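Local atomic coordinates of UDP-N-acetylglucosamine 3-dehydrogenase (Acidithiobacillus ferrooxidans, PDB entry 7BVJ), a protein that catalyses the NAD(+)-dependent oxidation of the glucosamine 3-position of UDP-N-acetylglucosamine to a ketone, a step in making the diamino sugar of lipid A. Residues 124-127 / 128-132; 163-166 / 167-170; 15-18 / 19-22. All blocks are in the same frame, centred on the assembly; numbering follows the deposited sequence.

Contact 1 (124-127 / 128-132)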
# COMPACT_ATOMS: atom_id res chain seq x y z
N PRO A 124 -9.08 1.78 8.83
CA PRO A 124 -10.13 2.57 9.49
C PRO A 124 -9.61 3.82 10.20
O PRO A 124 -10.29 4.86 10.20
CB PRO A 124 -10.76 1.57 10.48
CG PRO A 124 -10.47 0.23 9.91
CD PRO A 124 -9.18 0.33 9.14
N ALA A 125 -8.43 3.74 10.81
CA ALA A 125 -7.90 4.91 11.51
C ALA A 125 -7.56 6.02 10.54
O ALA A 125 -7.82 7.21 10.81
CB ALA A 125 -6.67 4.51 12.33
N ILE A 126 -7.01 5.67 9.38
CA ILE A 126 -6.64 6.68 8.40
C ILE A 126 -7.89 7.31 7.79
O ILE A 126 -7.94 8.52 7.56
CB ILE A 126 -5.71 6.09 7.33
CG1 ILE A 126 -4.24 6.17 7.74
CG2 ILE A 126 -5.82 6.88 6.03
CD1 ILE A 126 -3.91 5.72 9.14
N GLN A 127 -8.91 6.50 7.52
CA GLN A 127 -10.15 7.05 6.98
C GLN A 127 -10.77 8.02 7.97
O GLN A 127 -11.22 9.11 7.59
CB GLN A 127 -11.12 5.92 6.63
CG GLN A 127 -12.47 6.40 6.06
CD GLN A 127 -13.06 5.41 5.05
OE1 GLN A 127 -12.33 4.77 4.28
NE2 GLN A 127 -14.39 5.28 5.06
N TYR A 128 -10.78 7.65 9.25
CA TYR A 128 -11.33 8.54 10.27
C TYR A 128 -10.55 9.84 10.34
O TYR A 128 -11.15 10.92 10.46
CB TYR A 128 -11.34 7.84 11.63
CG TYR A 128 -11.94 8.71 12.72
CD1 TYR A 128 -11.15 9.58 13.45
CD2 TYR A 128 -13.30 8.66 13.00
CE1 TYR A 128 -11.69 10.37 14.43
CE2 TYR A 128 -13.84 9.45 13.98
CZ TYR A 128 -13.03 10.30 14.69
OH TYR A 128 -13.57 11.09 15.67
N LEU A 129 -9.22 9.76 10.30
CA LEU A 129 -8.42 10.97 10.45
C LEU A 129 -8.54 11.86 9.22
O LEU A 129 -8.52 13.09 9.32
CB LEU A 129 -6.95 10.61 10.71
CG LEU A 129 -6.65 10.09 12.11
CD1 LEU A 129 -5.29 9.45 12.15
CD2 LEU A 129 -6.79 11.24 13.12
N ARG A 130 -8.67 11.26 8.04
CA ARG A 130 -8.91 12.06 6.85
C ARG A 130 -10.28 12.74 6.94
O ARG A 130 -10.41 13.92 6.59
CB ARG A 130 -8.80 11.20 5.58
CG ARG A 130 -7.34 10.73 5.27
CD ARG A 130 -7.18 10.24 3.82
NE ARG A 130 -7.08 11.34 2.86
CZ ARG A 130 -7.42 11.25 1.57
NH1 ARG A 130 -7.89 10.11 1.08
NH2 ARG A 130 -7.29 12.31 0.77
N GLN A 131 -11.30 12.03 7.44
CA GLN A 131 -12.62 12.65 7.55
C GLN A 131 -12.69 13.70 8.65
O GLN A 131 -13.59 14.54 8.62
CB GLN A 131 -13.69 11.59 7.76
CG GLN A 131 -14.13 10.92 6.47
CD GLN A 131 -15.07 11.78 5.62
OE1 GLN A 131 -15.09 13.02 5.74
NE2 GLN A 131 -15.86 11.13 4.77
N ALA A 132 -11.76 13.67 9.62
CA ALA A 132 -11.72 14.71 10.64
C ALA A 132 -11.19 16.05 10.12
O ALA A 132 -11.37 17.06 10.79
CB ALA A 132 -10.89 14.26 11.84
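Y128 N donates to P124 O over 3.0 Å, the first of four successive i to i+4 bonds that carry residues 124-127 into 128-132 as one alpha-helix. L129, R130 and Q131 repeat it on A125, I126 and Q127, and the bond from R130 N to I126 O measures 2.9 Å with an N-H...O angle of 162°. P124 has no amide hydrogen to give, which costs nothing in the first turn of a helix, while its carbonyl still accepts from Y128 N. Side chains meet across the turn mainly over these carbonyls. L129 lays CG 3.4 Å from A125 O, its CG standing beside the backbone N (chi1 -74°), which turns the chain back over the preceding turn. R130 does the same and brings CG to 3.2 Å from I126 O. The one approach of side chain to side chain is aliphatic, I126 CG2 to R130 CG at 4.2 Å.

The helix, 124-132, is amphipathic and packs against the large mixed sheet of the C-terminal domain of this Gfo/Idh/MocA enzyme. A125 and L129 face strand 229-234, where a small methyl and a branched chain fit against V233. With its CG anti to the backbone N (chi1 -178°), Y128 carries its ring off the preceding turn and onto L240 and I242 of strand 239-245. The R130 chain runs along L171 and L172 of helix 157-173. A long polar chain suits the exposed position of Q127, which sends its amide away from the helix, its OE1 accepting a hydrogen bond from R266 NH2.

Contact 2 (163-166 / 167-170)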
# COMPACT_ATOMS: atom_id res chain seq x y z
N ILE A 163 7.32 1.69 2.75
CA ILE A 163 6.57 2.38 1.71
C ILE A 163 5.14 2.67 2.16
O ILE A 163 4.54 3.64 1.70
CB ILE A 163 6.60 1.55 0.42
CG1 ILE A 163 6.16 2.39 -0.78
CG2 ILE A 163 5.73 0.32 0.57
CD1 ILE A 163 6.58 1.83 -2.09
N HIS A 164 4.60 1.87 3.09
CA HIS A 164 3.28 2.16 3.65
C HIS A 164 3.24 3.53 4.31
O HIS A 164 2.37 4.36 4.01
CB HIS A 164 2.89 1.10 4.68
CG HIS A 164 2.58 -0.24 4.09
ND1 HIS A 164 1.62 -0.42 3.12
CD2 HIS A 164 3.11 -1.46 4.34
CE1 HIS A 164 1.57 -1.70 2.80
NE2 HIS A 164 2.46 -2.35 3.51
N ASP A 165 4.18 3.77 5.22
CA ASP A 165 4.16 5.01 5.97
C ASP A 165 4.72 6.17 5.16
O ASP A 165 4.28 7.31 5.34
CB ASP A 165 4.92 4.81 7.28
CG ASP A 165 4.35 3.64 8.07
OD1 ASP A 165 3.13 3.64 8.30
OD2 ASP A 165 5.12 2.71 8.41
N LEU A 166 5.64 5.90 4.23
CA LEU A 166 5.99 6.93 3.26
C LEU A 166 4.75 7.40 2.50
O LEU A 166 4.52 8.61 2.34
CB LEU A 166 7.06 6.42 2.30
CG LEU A 166 8.45 6.24 2.94
CD1 LEU A 166 9.37 5.31 2.12
CD2 LEU A 166 9.13 7.60 3.19
N ASP A 167 3.91 6.46 2.05
CA ASP A 167 2.71 6.83 1.31
C ASP A 167 1.74 7.60 2.18
O ASP A 167 1.18 8.61 1.75
CB ASP A 167 2.04 5.58 0.74
CG ASP A 167 0.73 5.90 0.04
OD1 ASP A 167 0.74 6.77 -0.87
OD2 ASP A 167 -0.30 5.28 0.41
N LEU A 168 1.51 7.12 3.41
CA LEU A 168 0.64 7.82 4.34
C LEU A 168 1.11 9.24 4.57
O LEU A 168 0.31 10.18 4.60
CB LEU A 168 0.58 7.07 5.67
CG LEU A 168 -0.22 5.76 5.65
CD1 LEU A 168 -0.12 5.00 6.98
CD2 LEU A 168 -1.69 6.05 5.25
N THR A 169 2.42 9.41 4.73
CA THR A 169 3.02 10.73 4.88
C THR A 169 2.68 11.62 3.70
O THR A 169 2.19 12.75 3.87
CB THR A 169 4.53 10.56 4.99
OG1 THR A 169 4.87 9.88 6.22
CG2 THR A 169 5.20 11.92 4.89
N LEU A 170 2.95 11.13 2.49
CA LEU A 170 2.69 11.97 1.32
C LEU A 170 1.20 12.31 1.20
O LEU A 170 0.85 13.41 0.78
CB LEU A 170 3.19 11.30 0.04
CG LEU A 170 4.72 11.19 -0.07
CD1 LEU A 170 5.11 10.24 -1.18
CD2 LEU A 170 5.40 12.54 -0.27
O HOH W 1 -0.22 3.59 2.59
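T169 grips D165 O twice, through its backbone N at 2.9 Å and through OG1 at 2.8 Å, the two donors arriving from opposite faces of the carbonyl plane. OG1 stands beside its own backbone N (chi1 -67°), the setting that folds the hydroxyl back onto the previous turn and lets a polar group be buried with its hydrogen used. With an alanine here, D165 O would probably lose its second donor, and a small gap is likely to open where the side chain of T169 had packed beside L140 and L209.

This is the tightly packed side. Helix 157-173 lies over the mixed sheet of the C-terminal domain, with L166 and T169 on strand 206-215 and D165 against A142 of strand 139-147, while V296 of helix 290-312 covers I163 and L166. Leucine suits such a place: L170 hangs over the turn below with CG 3.5 Å from L166 O. L168 CD1 comes within 3.8 Å of D165 OD1, the two side chains crossing obliquely; the carboxylate itself is held by a salt bridge to R144.

The looser side is wet, though still buried. A water donates to H164 O at 3.1 Å and to D167 OD2 at 2.8 Å, bridging the backbone and the carboxylate, and D167 OD2 also pairs with R121. H164 is one of two residues proposed as the base that takes the proton from the sugar 3''-OH; its CB points away from 167-170, and its side chain touches K91, the other candidate.

Contact 3 (15-18 / 19-22); sequences GRFH and AQKY
Q20 sets its amide NE2 over one face of the R16 guanidinium, 3.1 Å above the plane and over its centre, with the two flat groups turned 70° apart. The nearest pair, R16 NH2 and Q20 NE2 at 3.2 Å, are both donors, so this is packing and not a hydrogen bond. The other end of the amide lies beside F17: OE1 comes 3.7 Å from CD2 at the ring edge, near the ring plane, and ring and amide stand almost perpendicular (88°). Glutamine suits the spot because its chain, extended beyond CG, reaches both neighbours with its two amide ends, while CG lies 3.3 Å from R16 O. Two residues further on, Y22 CD2 lies 3.1 Å from H18 O, the carbonyl that also takes Y22 N.

A second shell helps to fix these positions. E45 OE2 receives both R16 NE in a salt bridge and Q20 NE2 in a hydrogen bond; having both donors on one carboxylate probably makes up for the like-for-like approach of NH2 and NE2. S65 OG likewise serves two residues, bonded to H18 ND1 and to Y22 OH, while H18 NE2 reaches E90, so both imidazole nitrogens are engaged. F17 meets H13, an NAD(+)-binding residue, edge to face.

G15 touches NAD and is the last glycine of the GxGxxG pattern of a Rossmann fold; having no side chain, it lets the helix start close to the cofactor. Helix 13-25 is the connection of the beta-alpha-beta unit: A19 and Y22 pack on V8 of strand 5-9 and on strand 27-32, A19 and Q20 meet L46 of helix 36-46, and F17, H18 and Y22 border helix 268-282.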
# COMPACT_ATOMS: atom_id res chain seq x y z
N GLY A 15 -2.43 -12.93 -3.92
CA GLY A 15 -3.28 -12.94 -5.09
C GLY A 15 -4.53 -13.78 -4.88
O GLY A 15 -5.61 -13.43 -5.37
N ARG A 16 -4.40 -14.88 -4.14
CA ARG A 16 -5.56 -15.69 -3.81
C ARG A 16 -6.60 -14.89 -3.03
O ARG A 16 -7.80 -15.00 -3.30
CB ARG A 16 -5.11 -16.92 -3.01
CG ARG A 16 -6.24 -17.70 -2.39
CD ARG A 16 -5.77 -19.08 -1.92
NE ARG A 16 -6.77 -19.76 -1.09
CZ ARG A 16 -6.94 -19.53 0.21
NH1 ARG A 16 -6.19 -18.64 0.84
NH2 ARG A 16 -7.88 -20.20 0.88
N PHE A 17 -6.16 -14.07 -2.07
CA PHE A 17 -7.10 -13.21 -1.33
C PHE A 17 -7.79 -12.22 -2.26
O PHE A 17 -9.00 -11.99 -2.14
CB PHE A 17 -6.37 -12.47 -0.20
CG PHE A 17 -5.84 -13.37 0.88
CD1 PHE A 17 -4.49 -13.41 1.17
CD2 PHE A 17 -6.69 -14.20 1.59
CE1 PHE A 17 -4.00 -14.25 2.16
CE2 PHE A 17 -6.21 -15.05 2.57
CZ PHE A 17 -4.86 -15.08 2.86
N HIS A 18 -7.03 -11.61 -3.18
CA HIS A 18 -7.65 -10.77 -4.19
C HIS A 18 -8.76 -11.53 -4.91
O HIS A 18 -9.87 -11.00 -5.13
CB HIS A 18 -6.64 -10.30 -5.23
CG HIS A 18 -5.84 -9.11 -4.82
ND1 HIS A 18 -5.92 -7.90 -5.48
CD2 HIS A 18 -4.87 -8.97 -3.89
CE1 HIS A 18 -5.05 -7.06 -4.96
NE2 HIS A 18 -4.40 -7.68 -3.99
N ALA A 19 -8.47 -12.77 -5.30
CA ALA A 19 -9.43 -13.58 -6.05
C ALA A 19 -10.68 -13.87 -5.22
O ALA A 19 -11.81 -13.82 -5.74
CB ALA A 19 -8.78 -14.88 -6.52
N GLN A 20 -10.51 -14.17 -3.93
CA GLN A 20 -11.66 -14.40 -3.05
C GLN A 20 -12.56 -13.16 -3.01
O GLN A 20 -13.79 -13.28 -3.11
CB GLN A 20 -11.21 -14.76 -1.63
CG GLN A 20 -10.40 -16.06 -1.52
CD GLN A 20 -9.97 -16.38 -0.09
OE1 GLN A 20 -10.06 -15.54 0.81
NE2 GLN A 20 -9.51 -17.61 0.12
N LYS A 21 -11.95 -11.98 -2.89
CA LYS A 21 -12.76 -10.75 -2.84
C LYS A 21 -13.54 -10.56 -4.14
O LYS A 21 -14.76 -10.29 -4.12
CB LYS A 21 -11.87 -9.52 -2.57
CG LYS A 21 -11.00 -9.59 -1.33
CD LYS A 21 -11.64 -10.43 -0.23
CE LYS A 21 -11.22 -9.96 1.14
NZ LYS A 21 -10.14 -10.79 1.71
N TYR A 22 -12.85 -10.68 -5.28
CA TYR A 22 -13.53 -10.48 -6.55
C TYR A 22 -14.68 -11.46 -6.71
O TYR A 22 -15.75 -11.10 -7.23
CB TYR A 22 -12.57 -10.61 -7.72
CG TYR A 22 -11.68 -9.41 -7.99
CD1 TYR A 22 -12.20 -8.22 -8.49
CD2 TYR A 22 -10.30 -9.50 -7.81
CE1 TYR A 22 -11.38 -7.14 -8.78
CE2 TYR A 22 -9.48 -8.42 -8.08
CZ TYR A 22 -10.02 -7.25 -8.56
OH TYR A 22 -9.20 -6.18 -8.83

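Each of the three contacts joins successive turns of a single helix through i to i+4 backbone bonds, yet their surroundings differ. Contact 2 is wholly buried and rich in leucine, its acids matched by arginines and a water; contact 1 sits partly at the surface, with one greasy side and one of long polar chains. These two belong to the same C-terminal domain and touch directly, I126 CG1 lying 3.6 Å from L168 CD2. Contact 3 lies in the NAD-binding domain, its centre about 24 Å from that of contact 2 and without touching it. It alone borders the bound cofactor, and its side chains meet as flat polar and aromatic groups.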